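Local coordinates for putative sugar binding protein (Bacteroides vulgatus ATCC 8482, PDB 3KEZ), which probably binds sugars at the bacterial outer membrane as a calcium-containing member of the SusD family of nutrient-binding proteins, at residues A[212-226]-A[337-351]. Sequence-based numbering, arbitrary orientation.
Sequences YNEALTMAENAIKGA and LSEAYLNAAEAAVQT
Gln350 lays its CB over the middle of the Tyr212 ring, 3.5 Å from the centroid, a CH-pi contact. The glutamine CG lies by CE1, and the bend at chi2 (-76°) turns the amide toward the phenol end, its plane 52° from that of the ring. One water collects the polar tips there: it accepts from Tyr212 OH (2.9 Å) and from Gln350 NE2, and makes a rather short contact, as donor, to Glu346 OE2. At the far end Ile223 enters as a knob among Leu337, Ala340, Tyr341 and Ala344. Its CD1 stands over one face of the Tyr341 ring, 4.0 Å from the centroid, while CG2 reaches the phenol end and CG1 rests on Ala340 CB at 3.7 Å. Between the two aromatics the surfaces are mostly alanine, with Leu216 among them: Ala219 CB meets Ala344 CB at 3.8 Å, and Ala347 CB touches both Leu216 CB (3.6 Å) and Tyr212 O. With such small residues the helix axes approach to 8.2 Å, running antiparallel at 147°. Close antiparallel helices of this kind recall the TPR-like helical scaffold of SusD proteins; here helix 212-229 meets helix 337-350, and Ala344 returns the knob, lodging among Leu216, Ala219, Glu220 and Ile223. Leu216, with CG anti to its backbone N, sets CD1 against the carbonyl O of Ala344. Where helix 337-350 ends, Thr351 OG1 donates to Ala347 O (2.8 Å), and its CG2 packs against Tyr212 CB. Farther out, Glu227 hydrogen-bonds Tyr341 OH, and Arg404 forms a salt bridge with Glu346. Helix 195-209 flanks one side through Leu207, which touches Tyr212 and Ala215; helix 354-368 brings Tyr360 against Ile223 and Ala344 and hydrogen-bonds Glu220 through the same tyrosine.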
loop_
_atom_site.group_PDB
_atom_site.type_symbol
_atom_site.label_atom_id
_atom_site.label_comp_id
_atom_site.label_asym_id
_atom_site.label_seq_id
_atom_site.Cartn_x
_atom_site.Cartn_y
_atom_site.Cartn_z
ATOM N N TYR A 212 18.143 -6.881 -1.338
ATOM C CA TYR A 212 17.425 -8.117 -1.609
ATOM C C TYR A 212 17.610 -9.195 -0.589
ATOM O O TYR A 212 16.652 -9.901 -0.298
ATOM C CB TYR A 212 17.762 -8.638 -2.990
ATOM C CG TYR A 212 17.317 -7.653 -4.006
ATOM C CD1 TYR A 212 15.959 -7.397 -4.198
ATOM C CD2 TYR A 212 18.233 -6.944 -4.762
ATOM C CE1 TYR A 212 15.541 -6.485 -5.100
ATOM C CE2 TYR A 212 17.814 -6.022 -5.690
ATOM C CZ TYR A 212 16.479 -5.797 -5.855
ATOM O OH TYR A 212 16.085 -4.838 -6.746
ATOM N N ASN A 213 18.819 -9.337 -0.047
ATOM C CA ASN A 213 19.009 -10.300 1.058
ATOM C C ASN A 213 18.118 -10.022 2.255
ATOM O O ASN A 213 17.565 -10.944 2.855
ATOM C CB ASN A 213 20.447 -10.348 1.518
ATOM C CG ASN A 213 21.396 -10.751 0.420
ATOM O OD1 ASN A 213 21.143 -11.705 -0.338
ATOM N ND2 ASN A 213 22.517 -10.054 0.348
ATOM N N GLU A 214 18.045 -8.755 2.642
ATOM C CA GLU A 214 17.249 -8.324 3.772
ATOM C C GLU A 214 15.742 -8.416 3.409
ATOM O O GLU A 214 14.921 -8.835 4.244
ATOM C CB GLU A 214 17.636 -6.878 4.139
ATOM C CG GLU A 214 19.075 -6.726 4.673
ATOM C CD GLU A 214 20.176 -6.559 3.592
ATOM O OE1 GLU A 214 19.935 -6.675 2.348
ATOM O OE2 GLU A 214 21.339 -6.327 4.007
ATOM N N ALA A 215 15.378 -8.036 2.181
ATOM C CA ALA A 215 14.008 -8.238 1.718
ATOM C C ALA A 215 13.611 -9.729 1.889
ATOM O O ALA A 215 12.541 -10.041 2.404
ATOM C CB ALA A 215 13.844 -7.844 0.299
ATOM N N LEU A 216 14.491 -10.633 1.456
ATOM C CA LEU A 216 14.180 -12.056 1.452
ATOM C C LEU A 216 14.013 -12.597 2.841
ATOM O O LEU A 216 13.039 -13.320 3.131
ATOM C CB LEU A 216 15.268 -12.845 0.763
ATOM C CG LEU A 216 15.015 -14.358 0.667
ATOM C CD1 LEU A 216 13.748 -14.681 -0.135
ATOM C CD2 LEU A 216 16.235 -15.034 -0.001
ATOM N N THR A 217 14.941 -12.234 3.726
ATOM C CA THR A 217 14.863 -12.686 5.112
ATOM C C THR A 217 13.579 -12.242 5.759
ATOM O O THR A 217 12.909 -13.041 6.456
ATOM C CB THR A 217 16.057 -12.209 5.944
ATOM O OG1 THR A 217 17.221 -12.755 5.342
ATOM C CG2 THR A 217 15.952 -12.678 7.460
HETATM N N MSE A 218 13.228 -10.982 5.561
HETATM C CA MSE A 218 12.021 -10.464 6.237
HETATM C C MSE A 218 10.730 -11.102 5.654
HETATM O O MSE A 218 9.804 -11.406 6.422
HETATM C CB MSE A 218 11.914 -8.937 6.178
HETATM C CG MSE A 218 12.809 -8.185 7.108
HETATM SE SE MSE A 218 12.298 -8.476 8.970
HETATM C CE MSE A 218 13.949 -7.846 9.733
ATOM N N ALA A 219 10.661 -11.279 4.327
ATOM C CA ALA A 219 9.471 -11.907 3.707
ATOM C C ALA A 219 9.306 -13.351 4.157
ATOM O O ALA A 219 8.189 -13.786 4.544
ATOM C CB ALA A 219 9.523 -11.796 2.186
ATOM N N GLU A 220 10.415 -14.091 4.187
ATOM C CA GLU A 220 10.379 -15.476 4.598
ATOM C C GLU A 220 9.961 -15.616 6.064
ATOM O O GLU A 220 9.211 -16.513 6.397
ATOM C CB GLU A 220 11.730 -16.192 4.372
ATOM C CG GLU A 220 12.024 -16.430 2.916
ATOM C CD GLU A 220 13.114 -17.509 2.682
ATOM O OE1 GLU A 220 14.310 -17.164 2.711
ATOM O OE2 GLU A 220 12.768 -18.676 2.393
ATOM N N ASN A 221 10.467 -14.750 6.928
ATOM C CA ASN A 221 10.108 -14.803 8.348
ATOM C C ASN A 221 8.676 -14.327 8.583
ATOM O O ASN A 221 7.983 -14.867 9.443
ATOM C CB ASN A 221 11.119 -14.004 9.188
ATOM C CG ASN A 221 12.482 -14.699 9.261
ATOM O OD1 ASN A 221 12.571 -15.928 9.257
ATOM N ND2 ASN A 221 13.523 -13.924 9.378
ATOM N N ALA A 222 8.225 -13.358 7.785
ATOM C CA ALA A 222 6.832 -12.884 7.864
ATOM C C ALA A 222 5.885 -14.051 7.592
ATOM O O ALA A 222 4.865 -14.230 8.293
ATOM C CB ALA A 222 6.571 -11.783 6.875
ATOM N N ILE A 223 6.216 -14.839 6.580
ATOM C CA ILE A 223 5.397 -16.002 6.195
ATOM C C ILE A 223 5.388 -17.068 7.280
ATOM O O ILE A 223 4.319 -17.540 7.666
ATOM C CB ILE A 223 5.852 -16.637 4.829
ATOM C CG1 ILE A 223 5.613 -15.676 3.654
ATOM C CG2 ILE A 223 5.131 -18.003 4.572
ATOM C CD1 ILE A 223 6.490 -15.989 2.424
ATOM N N LYS A 224 6.575 -17.454 7.747
ATOM C CA LYS A 224 6.712 -18.531 8.731
ATOM C C LYS A 224 5.963 -18.176 10.023
ATOM O O LYS A 224 5.255 -19.018 10.595
ATOM C CB LYS A 224 8.196 -18.846 9.012
ATOM C CG LYS A 224 8.464 -19.691 10.269
ATOM C CD LYS A 224 9.878 -20.257 10.299
ATOM C CE LYS A 224 10.181 -20.931 11.645
ATOM N NZ LYS A 224 11.438 -21.734 11.592
ATOM N N GLY A 225 6.134 -16.942 10.474
ATOM C CA GLY A 225 5.455 -16.460 11.675
ATOM C C GLY A 225 3.944 -16.334 11.543
ATOM O O GLY A 225 3.203 -16.780 12.426
ATOM N N ALA A 226 3.482 -15.714 10.452
ATOM C CA ALA A 226 2.034 -15.546 10.222
ATOM C C ALA A 226 1.377 -16.912 10.103
ATOM O O ALA A 226 0.314 -17.160 10.700
ATOM C CB ALA A 226 1.735 -14.727 8.976
ATOM N N LEU A 337 -0.780 -11.593 3.285
ATOM C CA LEU A 337 0.216 -12.665 3.198
ATOM C C LEU A 337 0.672 -12.960 1.769
ATOM O O LEU A 337 1.844 -13.269 1.565
ATOM C CB LEU A 337 -0.283 -13.942 3.815
ATOM C CG LEU A 337 0.730 -15.050 4.035
ATOM C CD1 LEU A 337 1.905 -14.655 5.000
ATOM C CD2 LEU A 337 -0.028 -16.273 4.600
ATOM N N SER A 338 -0.229 -12.822 0.786
ATOM C CA SER A 338 0.121 -13.005 -0.624
ATOM C C SER A 338 1.291 -12.103 -1.030
ATOM O O SER A 338 2.130 -12.525 -1.806
ATOM C CB SER A 338 -1.090 -12.742 -1.555
ATOM O OG SER A 338 -2.095 -13.732 -1.486
ATOM N N GLU A 339 1.340 -10.866 -0.507
ATOM C CA GLU A 339 2.455 -9.967 -0.802
ATOM C C GLU A 339 3.769 -10.485 -0.182
ATOM O O GLU A 339 4.824 -10.381 -0.840
ATOM C CB GLU A 339 2.219 -8.493 -0.406
ATOM C CG GLU A 339 3.368 -7.564 -0.913
ATOM C CD GLU A 339 3.456 -6.228 -0.231
ATOM O OE1 GLU A 339 2.518 -5.877 0.508
ATOM O OE2 GLU A 339 4.457 -5.484 -0.468
ATOM N N ALA A 340 3.747 -11.028 1.035
ATOM C CA ALA A 340 4.986 -11.611 1.565
ATOM C C ALA A 340 5.495 -12.678 0.618
ATOM O O ALA A 340 6.693 -12.697 0.348
ATOM C CB ALA A 340 4.873 -12.143 2.994
ATOM N N TYR A 341 4.617 -13.526 0.077
ATOM C CA TYR A 341 5.058 -14.554 -0.885
ATOM C C TYR A 341 5.719 -13.925 -2.125
ATOM O O TYR A 341 6.765 -14.375 -2.557
ATOM C CB TYR A 341 3.914 -15.465 -1.317
ATOM C CG TYR A 341 3.694 -16.624 -0.390
ATOM C CD1 TYR A 341 3.002 -16.452 0.813
ATOM C CD2 TYR A 341 4.127 -17.893 -0.725
ATOM C CE1 TYR A 341 2.834 -17.519 1.695
ATOM C CE2 TYR A 341 3.936 -18.964 0.116
ATOM C CZ TYR A 341 3.298 -18.770 1.334
ATOM O OH TYR A 341 3.094 -19.832 2.180
ATOM N N LEU A 342 5.071 -12.914 -2.704
ATOM C CA LEU A 342 5.594 -12.225 -3.890
ATOM C C LEU A 342 6.882 -11.457 -3.617
ATOM O O LEU A 342 7.779 -11.396 -4.487
ATOM C CB LEU A 342 4.538 -11.296 -4.491
ATOM C CG LEU A 342 3.279 -11.991 -5.042
ATOM C CD1 LEU A 342 2.071 -11.047 -4.973
ATOM C CD2 LEU A 342 3.584 -12.536 -6.492
ATOM N N ASN A 343 6.986 -10.856 -2.436
ATOM C CA ASN A 343 8.247 -10.233 -2.024
ATOM C C ASN A 343 9.380 -11.247 -1.899
ATOM O O ASN A 343 10.461 -10.997 -2.406
ATOM C CB ASN A 343 8.037 -9.448 -0.718
ATOM C CG ASN A 343 7.127 -8.239 -0.906
ATOM O OD1 ASN A 343 6.709 -7.911 -2.046
ATOM N ND2 ASN A 343 6.815 -7.552 0.212
ATOM N N ALA A 344 9.130 -12.410 -1.276
ATOM C CA ALA A 344 10.132 -13.466 -1.177
ATOM C C ALA A 344 10.535 -13.981 -2.552
ATOM O O ALA A 344 11.714 -14.175 -2.810
ATOM C CB ALA A 344 9.643 -14.629 -0.295
ATOM N N ALA A 345 9.563 -14.097 -3.465
ATOM C CA ALA A 345 9.842 -14.556 -4.825
ATOM C C ALA A 345 10.758 -13.597 -5.565
ATOM O O ALA A 345 11.760 -14.017 -6.151
ATOM C CB ALA A 345 8.563 -14.778 -5.597
ATOM N N GLU A 346 10.435 -12.315 -5.495
ATOM C CA GLU A 346 11.250 -11.280 -6.113
ATOM C C GLU A 346 12.683 -11.250 -5.547
ATOM O O GLU A 346 13.659 -11.295 -6.298
ATOM C CB GLU A 346 10.579 -9.907 -5.994
ATOM C CG GLU A 346 11.390 -8.800 -6.651
ATOM C CD GLU A 346 10.735 -7.403 -6.592
ATOM O OE1 GLU A 346 9.498 -7.273 -6.486
ATOM O OE2 GLU A 346 11.492 -6.415 -6.661
ATOM N N ALA A 347 12.795 -11.250 -4.223
ATOM C CA ALA A 347 14.104 -11.219 -3.566
ATOM C C ALA A 347 14.918 -12.488 -3.872
ATOM O O ALA A 347 16.132 -12.413 -4.004
ATOM C CB ALA A 347 13.946 -11.037 -2.052
ATOM N N ALA A 348 14.250 -13.640 -3.985
ATOM C CA ALA A 348 14.910 -14.877 -4.390
ATOM C C ALA A 348 15.502 -14.749 -5.804
ATOM O O ALA A 348 16.674 -15.118 -6.033
ATOM C CB ALA A 348 13.944 -16.064 -4.322
ATOM N N VAL A 349 14.715 -14.217 -6.732
ATOM C CA VAL A 349 15.183 -14.024 -8.108
ATOM C C VAL A 349 16.392 -13.115 -8.087
ATOM O O VAL A 349 17.439 -13.423 -8.674
ATOM C CB VAL A 349 14.099 -13.390 -8.991
ATOM C CG1 VAL A 349 14.746 -12.862 -10.348
ATOM C CG2 VAL A 349 12.999 -14.428 -9.268
ATOM N N GLN A 350 16.262 -11.999 -7.371
ATOM C CA GLN A 350 17.289 -10.981 -7.363
ATOM C C GLN A 350 18.563 -11.417 -6.628
ATOM O O GLN A 350 19.607 -10.844 -6.860
ATOM C CB GLN A 350 16.737 -9.645 -6.868
ATOM C CG GLN A 350 15.643 -9.079 -7.716
ATOM C CD GLN A 350 16.153 -8.448 -9.022
ATOM O OE1 GLN A 350 16.880 -9.070 -9.769
ATOM N NE2 GLN A 350 15.773 -7.223 -9.274
ATOM N N THR A 351 18.499 -12.466 -5.799
ATOM C CA THR A 351 19.691 -13.026 -5.163
ATOM C C THR A 351 20.166 -14.336 -5.808
ATOM O O THR A 351 21.082 -14.979 -5.322
ATOM C CB THR A 351 19.446 -13.253 -3.674
ATOM O OG1 THR A 351 18.303 -14.085 -3.491
ATOM C CG2 THR A 351 19.218 -11.907 -2.941
HETATM O O HOH W 1 13.612 -5.726 -7.861
#